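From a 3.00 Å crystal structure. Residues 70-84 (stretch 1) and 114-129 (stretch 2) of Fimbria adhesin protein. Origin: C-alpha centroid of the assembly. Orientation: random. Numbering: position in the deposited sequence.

Stretch 1 (70-84) TCDRNTTLKSDAKVV
Stretch 2 (114-129) SMIYPDSYTTTGSSFR

The antiparallel pairing of these two stretches is carried around a corner: both chains turn, at Asp72 and Arg73 in one and at Ser126 and Ser127 in the other, and the pairing resumes beyond with Thr70 opposite Ser127 (CA to CA 4.6 Å). Cys71 N donates to Ser126 O at 2.8 Å on that far side. Ser126, at phi/psi -121/-22, leaves the extended conformation, as does Asp72 at -91/-40, whereas Arg73 is already extended at -105/177.

On the other side of the corner, strand 74-83 runs against strand 119-125 at 167°, with an axial approach of 4.4 Å. Hydrogen-bonded pairs alternate with non-hydrogen-bonded ones. Thr75 N to Gly125 O (2.7 Å) and Gly125 N to Thr75 O (2.8 Å) close the first ring; Leu77 N to Thr123 O (2.7 Å) and Thr123 N to Leu77 O (3.1 Å) form the next. Ser79 N to Tyr121 O and Tyr121 N to Ser79 O are both 2.7 Å. In the last pair Ala81 N reaches Asp119 O at 2.7 Å, but the return bond from Asp119 N to Ala81 O is weak at 3.3 Å. The intervening pairs Thr76-Thr124, Lys78-Thr122 and Asp80-Ser120 bring CA atoms to 4.0, 4.4 and 4.2 Å, so that CA hydrogens face carbonyls, as in Thr124 CA to Thr75 O at 3.2 Å. Most strand residues have phi from -95 to -150° and psi from 110 to 145°; Gly125 is more fully extended at 169/-172.

The face bearing Thr76, Lys78, Asp80, Ser120, Thr122 and Thr124 is polar. Lys78 (chi1 to chi4 t, t, t, p) extends along it, and NZ makes a weak hydrogen bond to OG of Ser120 (chi1 p) at 3.0 Å. The same NZ lies 3.8 Å from OD2 of Asp80 (chi1 m), a long salt bridge within its own strand. Thr76 (t) and Thr124 (m) sit close, with Thr76 CB 3.3 Å from Thr124 OG1.

The other face holds Thr75, Leu77, Ser79 and Ala81, and aromatic rings from the second stretch pack near its two ends. Leu77 (m, t) places CD1 over one face of the Phe128 ring, 4.0 Å from CD1 to the ring centroid and 28° off the normal. The CA-to-CB bond of Phe128 (chi1 m, chi2 -93°) points sideways relative to the first stretch, but the end of the side chain comes nearer, bringing CE2 to 3.9 Å from Cys71 SG, which lies at the ring edge. The ring thus links residues before and after the corner in the first stretch.

At the other end, Tyr117 (m, chi2 -120°) precedes a cis peptide bond to Pro118. Its ring receives Ala81 CB over one face, 3.7 Å from CB to the centroid and 17° off the normal. Ala81 CB also lies 3.9 Å from SE of selenomethionine Met115, while Val83 CG2 (chi1 t) approaches Tyr117 CB at 4.0 Å. The methyl group of the buried Ala81 thus touches two large side chains of the second stretch, those of Tyr117 and Met115.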

# COMPACT_ATOMS: atom_id res chain seq x y z
N THR A 70 12.20 6.63 -18.45
CA THR A 70 13.31 6.86 -19.37
C THR A 70 13.52 8.36 -19.58
O THR A 70 12.56 9.11 -19.70
CB THR A 70 13.04 6.18 -20.73
OG1 THR A 70 12.62 4.83 -20.51
CG2 THR A 70 14.28 6.18 -21.61
N CYS A 71 14.79 8.77 -19.60
CA CYS A 71 15.15 10.18 -19.81
C CYS A 71 16.10 10.34 -21.00
O CYS A 71 16.54 9.35 -21.59
CB CYS A 71 15.80 10.76 -18.55
SG CYS A 71 14.91 10.43 -17.01
N ASP A 72 16.40 11.59 -21.34
CA ASP A 72 17.35 11.92 -22.41
C ASP A 72 18.78 12.07 -21.88
O ASP A 72 19.73 11.64 -22.52
CB ASP A 72 16.91 13.17 -23.19
CG ASP A 72 16.55 14.35 -22.29
OD1 ASP A 72 16.90 14.35 -21.09
OD2 ASP A 72 15.90 15.29 -22.79
N ARG A 73 18.91 12.70 -20.71
CA ARG A 73 20.19 12.85 -20.04
C ARG A 73 20.28 11.88 -18.88
O ARG A 73 19.32 11.16 -18.59
CB ARG A 73 20.33 14.27 -19.49
CG ARG A 73 20.11 15.39 -20.48
CD ARG A 73 19.77 16.67 -19.74
NE ARG A 73 19.71 17.83 -20.63
CZ ARG A 73 18.74 18.06 -21.51
NH1 ARG A 73 17.74 17.20 -21.66
NH2 ARG A 73 18.79 19.16 -22.26
N ASN A 74 21.42 11.88 -18.21
CA ASN A 74 21.53 11.24 -16.91
C ASN A 74 20.86 12.16 -15.90
O ASN A 74 21.30 13.29 -15.68
CB ASN A 74 22.99 10.98 -16.55
CG ASN A 74 23.16 9.73 -15.71
OD1 ASN A 74 23.38 9.81 -14.50
ND2 ASN A 74 23.05 8.56 -16.35
N THR A 75 19.78 11.67 -15.30
CA THR A 75 18.92 12.50 -14.44
C THR A 75 18.86 11.95 -13.03
O THR A 75 18.84 10.74 -12.82
CB THR A 75 17.49 12.60 -15.03
OG1 THR A 75 17.56 13.02 -16.40
CG2 THR A 75 16.64 13.58 -14.24
N THR A 76 18.83 12.86 -12.06
CA THR A 76 18.62 12.52 -10.65
C THR A 76 17.14 12.68 -10.26
O THR A 76 16.61 13.79 -10.23
CB THR A 76 19.55 13.32 -9.71
OG1 THR A 76 19.19 13.08 -8.35
CG2 THR A 76 19.50 14.83 -10.00
N LEU A 77 16.48 11.55 -9.98
CA LEU A 77 15.04 11.54 -9.74
C LEU A 77 14.64 11.19 -8.32
O LEU A 77 15.26 10.34 -7.67
CB LEU A 77 14.33 10.58 -10.71
CG LEU A 77 14.07 11.05 -12.14
CD1 LEU A 77 13.42 9.92 -12.93
CD2 LEU A 77 13.21 12.30 -12.19
N LYS A 78 13.59 11.85 -7.85
CA LYS A 78 13.00 11.59 -6.53
C LYS A 78 11.63 10.93 -6.70
O LYS A 78 10.69 11.55 -7.20
CB LYS A 78 12.89 12.90 -5.75
CG LYS A 78 12.18 12.81 -4.41
CD LYS A 78 11.87 14.20 -3.88
CE LYS A 78 10.98 14.15 -2.65
NZ LYS A 78 11.67 13.51 -1.49
N SER A 79 11.53 9.67 -6.29
CA SER A 79 10.26 8.93 -6.35
C SER A 79 9.56 8.90 -5.00
O SER A 79 10.15 8.49 -4.00
CB SER A 79 10.49 7.50 -6.85
OG SER A 79 10.55 7.45 -8.26
N ASP A 80 8.30 9.32 -4.99
CA ASP A 80 7.50 9.37 -3.77
C ASP A 80 6.58 8.16 -3.61
O ASP A 80 5.91 7.76 -4.56
CB ASP A 80 6.68 10.66 -3.71
CG ASP A 80 7.54 11.91 -3.66
OD1 ASP A 80 7.09 12.97 -4.16
OD2 ASP A 80 8.67 11.85 -3.13
N ALA A 81 6.58 7.59 -2.41
CA ALA A 81 5.63 6.54 -2.03
C ALA A 81 4.44 7.19 -1.34
O ALA A 81 4.58 7.73 -0.23
CB ALA A 81 6.30 5.52 -1.13
N LYS A 82 3.29 7.15 -1.99
CA LYS A 82 2.10 7.87 -1.54
C LYS A 82 0.91 6.97 -1.23
O LYS A 82 0.62 6.03 -1.98
CB LYS A 82 1.69 8.92 -2.57
CG LYS A 82 2.50 10.20 -2.54
CD LYS A 82 2.01 11.19 -3.58
CE LYS A 82 2.87 12.45 -3.58
NZ LYS A 82 2.53 13.34 -4.73
N VAL A 83 0.23 7.28 -0.13
CA VAL A 83 -1.07 6.71 0.16
C VAL A 83 -2.10 7.73 -0.32
O VAL A 83 -2.11 8.87 0.14
CB VAL A 83 -1.26 6.43 1.66
CG1 VAL A 83 -2.65 5.86 1.91
CG2 VAL A 83 -0.19 5.47 2.16
N VAL A 84 -2.95 7.31 -1.26
CA VAL A 84 -3.84 8.23 -1.96
C VAL A 84 -5.33 7.97 -1.73
O VAL A 84 -6.17 8.74 -2.19
CB VAL A 84 -3.56 8.24 -3.48
CG1 VAL A 84 -2.23 8.94 -3.77
CG2 VAL A 84 -3.56 6.82 -4.04
N SER A 114 13.64 -0.70 0.02
CA SER A 114 12.70 -1.07 1.07
C SER A 114 12.17 0.15 1.81
O SER A 114 12.95 0.97 2.28
CB SER A 114 13.36 -2.04 2.06
OG SER A 114 13.81 -3.21 1.39
N MSE A 115 10.85 0.25 1.91
CA MSE A 115 10.22 1.38 2.60
C MSE A 115 8.82 1.08 3.09
O MSE A 115 8.08 0.29 2.49
CB MSE A 115 10.24 2.64 1.71
CG MSE A 115 9.15 2.64 0.64
SE MSE A 115 9.73 3.68 -0.94
CE MSE A 115 9.66 2.19 -2.23
N ILE A 116 8.45 1.73 4.20
CA ILE A 116 7.09 1.73 4.71
C ILE A 116 6.44 3.05 4.30
O ILE A 116 6.99 4.13 4.54
CB ILE A 116 7.05 1.54 6.24
CG1 ILE A 116 7.72 0.21 6.62
CG2 ILE A 116 5.62 1.59 6.76
CD1 ILE A 116 8.27 0.15 8.03
N TYR A 117 5.28 2.95 3.66
CA TYR A 117 4.55 4.12 3.16
C TYR A 117 4.04 4.98 4.32
O TYR A 117 3.54 4.44 5.30
CB TYR A 117 3.37 3.67 2.30
CG TYR A 117 3.70 3.18 0.91
CD1 TYR A 117 3.18 3.83 -0.21
CD2 TYR A 117 4.52 2.07 0.71
CE1 TYR A 117 3.47 3.38 -1.49
CE2 TYR A 117 4.81 1.62 -0.57
CZ TYR A 117 4.28 2.28 -1.67
OH TYR A 117 4.55 1.85 -2.95
N PRO A 118 4.16 6.32 4.20
CA PRO A 118 4.77 7.05 3.09
C PRO A 118 6.29 7.22 3.23
O PRO A 118 6.82 7.18 4.35
CB PRO A 118 4.07 8.40 3.13
CG PRO A 118 3.77 8.61 4.58
CD PRO A 118 3.57 7.25 5.19
N ASP A 119 6.95 7.40 2.10
CA ASP A 119 8.39 7.65 2.04
C ASP A 119 8.76 8.20 0.66
O ASP A 119 7.89 8.39 -0.20
CB ASP A 119 9.18 6.37 2.33
CG ASP A 119 10.51 6.63 3.03
OD1 ASP A 119 10.82 7.81 3.32
OD2 ASP A 119 11.24 5.65 3.29
N SER A 120 10.05 8.45 0.45
CA SER A 120 10.55 8.87 -0.86
C SER A 120 11.94 8.30 -1.11
O SER A 120 12.74 8.16 -0.18
CB SER A 120 10.57 10.39 -0.98
OG SER A 120 11.35 10.97 0.05
N TYR A 121 12.21 7.96 -2.37
CA TYR A 121 13.51 7.42 -2.76
C TYR A 121 14.17 8.25 -3.86
O TYR A 121 13.51 8.67 -4.82
CB TYR A 121 13.37 5.96 -3.21
CG TYR A 121 14.69 5.30 -3.58
CD1 TYR A 121 15.67 5.06 -2.62
CD2 TYR A 121 14.94 4.92 -4.90
CE1 TYR A 121 16.87 4.47 -2.96
CE2 TYR A 121 16.14 4.32 -5.25
CZ TYR A 121 17.10 4.10 -4.28
OH TYR A 121 18.29 3.50 -4.63
N THR A 122 15.47 8.48 -3.72
CA THR A 122 16.23 9.25 -4.69
C THR A 122 17.35 8.41 -5.31
O THR A 122 18.09 7.72 -4.61
CB THR A 122 16.82 10.53 -4.08
OG1 THR A 122 15.80 11.20 -3.32
CG2 THR A 122 17.32 11.47 -5.16
N THR A 123 17.45 8.48 -6.64
CA THR A 123 18.51 7.82 -7.40
C THR A 123 18.80 8.59 -8.69
O THR A 123 18.08 9.53 -9.04
CB THR A 123 18.18 6.33 -7.69
OG1 THR A 123 19.29 5.70 -8.33
CG2 THR A 123 16.95 6.21 -8.59
N THR A 124 19.86 8.19 -9.39
CA THR A 124 20.29 8.88 -10.61
C THR A 124 20.53 7.88 -11.74
O THR A 124 21.03 6.78 -11.51
CB THR A 124 21.55 9.73 -10.33
OG1 THR A 124 21.33 10.54 -9.17
CG2 THR A 124 21.87 10.65 -11.51
N GLY A 125 20.14 8.27 -12.95
CA GLY A 125 20.28 7.41 -14.13
C GLY A 125 19.53 7.99 -15.32
O GLY A 125 19.04 9.11 -15.26
N SER A 126 19.46 7.21 -16.39
CA SER A 126 18.75 7.63 -17.60
C SER A 126 17.64 6.64 -17.95
O SER A 126 16.69 6.99 -18.66
CB SER A 126 19.72 7.78 -18.77
OG SER A 126 20.44 6.58 -18.98
N SER A 127 17.78 5.42 -17.45
CA SER A 127 16.73 4.40 -17.51
C SER A 127 16.44 3.89 -16.10
O SER A 127 17.35 3.81 -15.26
CB SER A 127 17.16 3.23 -18.40
OG SER A 127 17.01 3.55 -19.77
N PHE A 128 15.18 3.56 -15.85
CA PHE A 128 14.75 3.14 -14.51
C PHE A 128 13.87 1.90 -14.55
O PHE A 128 12.81 1.90 -15.18
CB PHE A 128 14.04 4.29 -13.79
CG PHE A 128 14.89 5.51 -13.61
CD1 PHE A 128 15.62 5.69 -12.44
CD2 PHE A 128 14.97 6.49 -14.60
CE1 PHE A 128 16.41 6.82 -12.26
CE2 PHE A 128 15.76 7.62 -14.43
CZ PHE A 128 16.48 7.78 -13.25
N ARG A 129 14.32 0.85 -13.87
CA ARG A 129 13.54 -0.37 -13.69
C ARG A 129 12.92 -0.39 -12.30
O ARG A 129 13.34 0.36 -11.41
CB ARG A 129 14.42 -1.61 -13.86
CG ARG A 129 15.02 -1.80 -15.24
CD ARG A 129 15.79 -3.11 -15.34
NE ARG A 129 16.97 -3.16 -14.47
CZ ARG A 129 17.06 -3.86 -13.33
NH1 ARG A 129 16.04 -4.60 -12.91
NH2 ARG A 129 18.18 -3.83 -12.63